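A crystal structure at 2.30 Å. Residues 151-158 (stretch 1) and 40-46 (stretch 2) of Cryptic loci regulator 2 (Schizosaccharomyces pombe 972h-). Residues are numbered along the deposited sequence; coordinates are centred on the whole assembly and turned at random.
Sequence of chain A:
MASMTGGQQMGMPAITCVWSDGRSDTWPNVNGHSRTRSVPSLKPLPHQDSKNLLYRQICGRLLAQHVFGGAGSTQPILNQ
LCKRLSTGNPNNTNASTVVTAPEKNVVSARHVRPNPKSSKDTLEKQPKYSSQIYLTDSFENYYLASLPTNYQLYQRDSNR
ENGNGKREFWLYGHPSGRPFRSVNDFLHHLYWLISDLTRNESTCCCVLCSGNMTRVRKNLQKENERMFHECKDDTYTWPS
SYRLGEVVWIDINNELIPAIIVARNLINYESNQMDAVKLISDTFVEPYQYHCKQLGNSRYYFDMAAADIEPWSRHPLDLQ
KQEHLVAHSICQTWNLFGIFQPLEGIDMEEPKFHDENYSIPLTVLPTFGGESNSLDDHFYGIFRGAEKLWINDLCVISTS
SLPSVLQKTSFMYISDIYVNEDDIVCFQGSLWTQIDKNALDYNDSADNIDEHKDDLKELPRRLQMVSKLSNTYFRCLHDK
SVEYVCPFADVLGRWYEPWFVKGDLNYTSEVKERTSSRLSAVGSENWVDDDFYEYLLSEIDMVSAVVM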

# COMPACT_ATOMS: atom_id res chain seq x y z
N TYR A 151 -21.22 4.73 26.03
CA TYR A 151 -22.00 4.01 25.04
C TYR A 151 -22.78 2.89 25.72
O TYR A 151 -22.26 2.22 26.62
CB TYR A 151 -21.11 3.44 23.94
CG TYR A 151 -20.73 4.44 22.87
CD1 TYR A 151 -19.68 5.33 23.06
CD2 TYR A 151 -21.43 4.51 21.67
CE1 TYR A 151 -19.34 6.25 22.09
CE2 TYR A 151 -21.09 5.42 20.69
CZ TYR A 151 -20.05 6.29 20.91
OH TYR A 151 -19.70 7.21 19.94
N GLN A 152 -24.02 2.69 25.29
CA GLN A 152 -24.91 1.70 25.88
C GLN A 152 -25.51 0.83 24.78
O GLN A 152 -26.03 1.35 23.79
CB GLN A 152 -26.03 2.38 26.68
CG GLN A 152 -26.92 1.41 27.45
CD GLN A 152 -26.19 0.66 28.54
OE1 GLN A 152 -26.11 -0.57 28.52
NE2 GLN A 152 -25.63 1.40 29.49
N LEU A 153 -25.44 -0.48 24.97
CA LEU A 153 -25.95 -1.45 24.01
C LEU A 153 -27.37 -1.86 24.37
O LEU A 153 -27.75 -1.86 25.55
CB LEU A 153 -25.04 -2.68 23.95
CG LEU A 153 -25.39 -3.76 22.93
CD1 LEU A 153 -25.19 -3.27 21.51
CD2 LEU A 153 -24.56 -5.01 23.20
N TYR A 154 -28.15 -2.21 23.35
CA TYR A 154 -29.55 -2.59 23.54
C TYR A 154 -29.93 -3.67 22.55
O TYR A 154 -29.35 -3.77 21.46
CB TYR A 154 -30.49 -1.40 23.36
CG TYR A 154 -30.30 -0.28 24.36
CD1 TYR A 154 -29.30 0.67 24.19
CD2 TYR A 154 -31.13 -0.16 25.46
CE1 TYR A 154 -29.13 1.70 25.09
CE2 TYR A 154 -30.97 0.87 26.37
CZ TYR A 154 -29.96 1.79 26.18
OH TYR A 154 -29.79 2.81 27.09
N GLN A 155 -30.92 -4.48 22.93
CA GLN A 155 -31.62 -5.37 22.01
C GLN A 155 -32.98 -4.76 21.70
O GLN A 155 -33.72 -4.38 22.61
CB GLN A 155 -31.80 -6.76 22.61
CG GLN A 155 -32.30 -7.80 21.62
CD GLN A 155 -32.46 -9.18 22.23
OE1 GLN A 155 -31.61 -10.05 22.06
NE2 GLN A 155 -33.56 -9.39 22.94
N ARG A 156 -33.30 -4.65 20.41
CA ARG A 156 -34.58 -4.11 19.98
C ARG A 156 -35.34 -5.16 19.19
O ARG A 156 -34.79 -5.77 18.27
CB ARG A 156 -34.41 -2.85 19.12
CG ARG A 156 -35.70 -2.03 19.02
CD ARG A 156 -35.53 -0.82 18.11
NE ARG A 156 -35.70 -1.17 16.70
CZ ARG A 156 -36.68 -0.73 15.91
NH1 ARG A 156 -36.71 -1.12 14.64
NH2 ARG A 156 -37.61 0.10 16.36
N ASP A 157 -36.61 -5.36 19.54
CA ASP A 157 -37.48 -6.24 18.79
C ASP A 157 -38.00 -5.52 17.55
O ASP A 157 -38.22 -4.31 17.55
CB ASP A 157 -38.66 -6.69 19.65
CG ASP A 157 -38.21 -7.38 20.93
OD1 ASP A 157 -37.17 -8.07 20.90
OD2 ASP A 157 -38.90 -7.22 21.96
N SER A 158 -38.19 -6.29 16.48
CA SER A 158 -38.73 -5.72 15.25
C SER A 158 -40.13 -5.17 15.50
O SER A 158 -40.89 -5.69 16.33
CB SER A 158 -38.77 -6.77 14.15
OG SER A 158 -39.67 -7.82 14.47
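Stretch 2 40-46: PSLKPLP

Three backbone hydrogen bonds fix stretch 2 on stretch 1. Around Gln155 and Lys43 the pairing is reciprocal: Lys43 N donates to Gln155 O at 2.8 Å with an N-H...O angle of 154°, and Gln155 N donates to Lys43 O, also at 2.8 Å, at 172°. Two residues on, Leu45 N donates to Leu153 O at 3.2 Å; that bond is longer, but at 177° it is almost straight. One water extends the ladder, donating to Leu45 O (2.8 Å) and to Gln152 OE1 (2.7 Å) while accepting from Leu153 N (3.1 Å).

This pattern identifies an antiparallel pair, with residue numbers rising along one strand as they fall along the other. Residues 152-156 are extended, and Leu42, Lys43 and Pro44 have phi/psi values of -122/132, -119/113 and -61/138. The strand axes approach to 4.4 Å, and their N-to-C directions make an angle of 137°, so the antiparallel alignment is markedly skewed. Gln155 faces Lys43 as the hydrogen-bonded pair (CA to CA 5.0 Å). The flanking non-hydrogen-bonded pairs are closer, Tyr154 CA to Pro44 CA at 4.4 Å and Arg156 CA to Leu42 CA at 4.7 Å. A proline fits at position 44 because this site requires no amide donor toward stretch 1. CA-H...O contacts supplement the ladder: Tyr154 CA lies 3.4 Å from Lys43 O, and Leu42 CA 3.5 Å from Gln155 O.

The side chains of Tyr154, Arg156, Leu42 and Pro44 share one face of the sheet. There Leu42 CD2 reaches Arg156 CB at 3.4 Å and Tyr154 CB at 4.0 Å, while Tyr154 CE2 packs 4.0 Å from Pro44 CG. Gln155 and Lys43 project from the other face. Near the Leu45 bond, Leu153 CD2 meets Leu45 CD1 at 3.8 Å, adding apolar packing. Together the stretches bury 664 Å², summed over both sides.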

# COMPACT_ATOMS: atom_id res chain seq x y z
N PRO A 40 -42.08 -2.14 19.67
CA PRO A 40 -40.84 -1.36 19.62
C PRO A 40 -40.24 -1.11 21.01
O PRO A 40 -40.21 0.03 21.48
CB PRO A 40 -41.29 -0.04 18.97
CG PRO A 40 -42.72 0.08 19.36
CD PRO A 40 -43.26 -1.32 19.35
N SER A 41 -39.78 -2.18 21.65
CA SER A 41 -39.17 -2.09 22.97
C SER A 41 -37.65 -2.22 22.86
O SER A 41 -37.12 -2.78 21.90
CB SER A 41 -39.72 -3.19 23.89
OG SER A 41 -39.48 -4.48 23.35
N LEU A 42 -36.97 -1.68 23.87
CA LEU A 42 -35.51 -1.74 23.95
C LEU A 42 -35.12 -2.42 25.26
O LEU A 42 -35.65 -2.08 26.32
CB LEU A 42 -34.89 -0.35 23.87
CG LEU A 42 -34.82 0.30 22.48
CD1 LEU A 42 -34.31 1.73 22.59
CD2 LEU A 42 -33.92 -0.51 21.55
N LYS A 43 -34.21 -3.37 25.17
CA LYS A 43 -33.77 -4.16 26.32
C LYS A 43 -32.28 -3.94 26.54
O LYS A 43 -31.46 -4.37 25.70
CB LYS A 43 -34.07 -5.64 26.09
CG LYS A 43 -33.46 -6.59 27.11
CD LYS A 43 -34.05 -7.98 26.95
CE LYS A 43 -33.15 -9.05 27.54
NZ LYS A 43 -33.83 -10.37 27.60
N PRO A 44 -31.86 -3.30 27.63
CA PRO A 44 -30.42 -3.06 27.83
C PRO A 44 -29.64 -4.37 27.92
O PRO A 44 -30.08 -5.33 28.55
CB PRO A 44 -30.37 -2.29 29.16
CG PRO A 44 -31.72 -1.70 29.32
CD PRO A 44 -32.67 -2.68 28.69
N LEU A 45 -28.48 -4.39 27.28
CA LEU A 45 -27.57 -5.53 27.33
C LEU A 45 -26.32 -5.13 28.11
O LEU A 45 -25.43 -4.48 27.56
CB LEU A 45 -27.19 -6.00 25.92
CG LEU A 45 -28.32 -6.57 25.06
CD1 LEU A 45 -27.76 -7.08 23.74
CD2 LEU A 45 -29.07 -7.69 25.77
N PRO A 46 -26.21 -5.50 29.39
CA PRO A 46 -25.06 -5.05 30.18
C PRO A 46 -23.79 -5.79 29.79
O PRO A 46 -23.78 -6.72 28.98
CB PRO A 46 -25.48 -5.37 31.62
CG PRO A 46 -26.37 -6.55 31.47
CD PRO A 46 -27.13 -6.33 30.19
O HOH W 1 -24.16 -2.02 27.28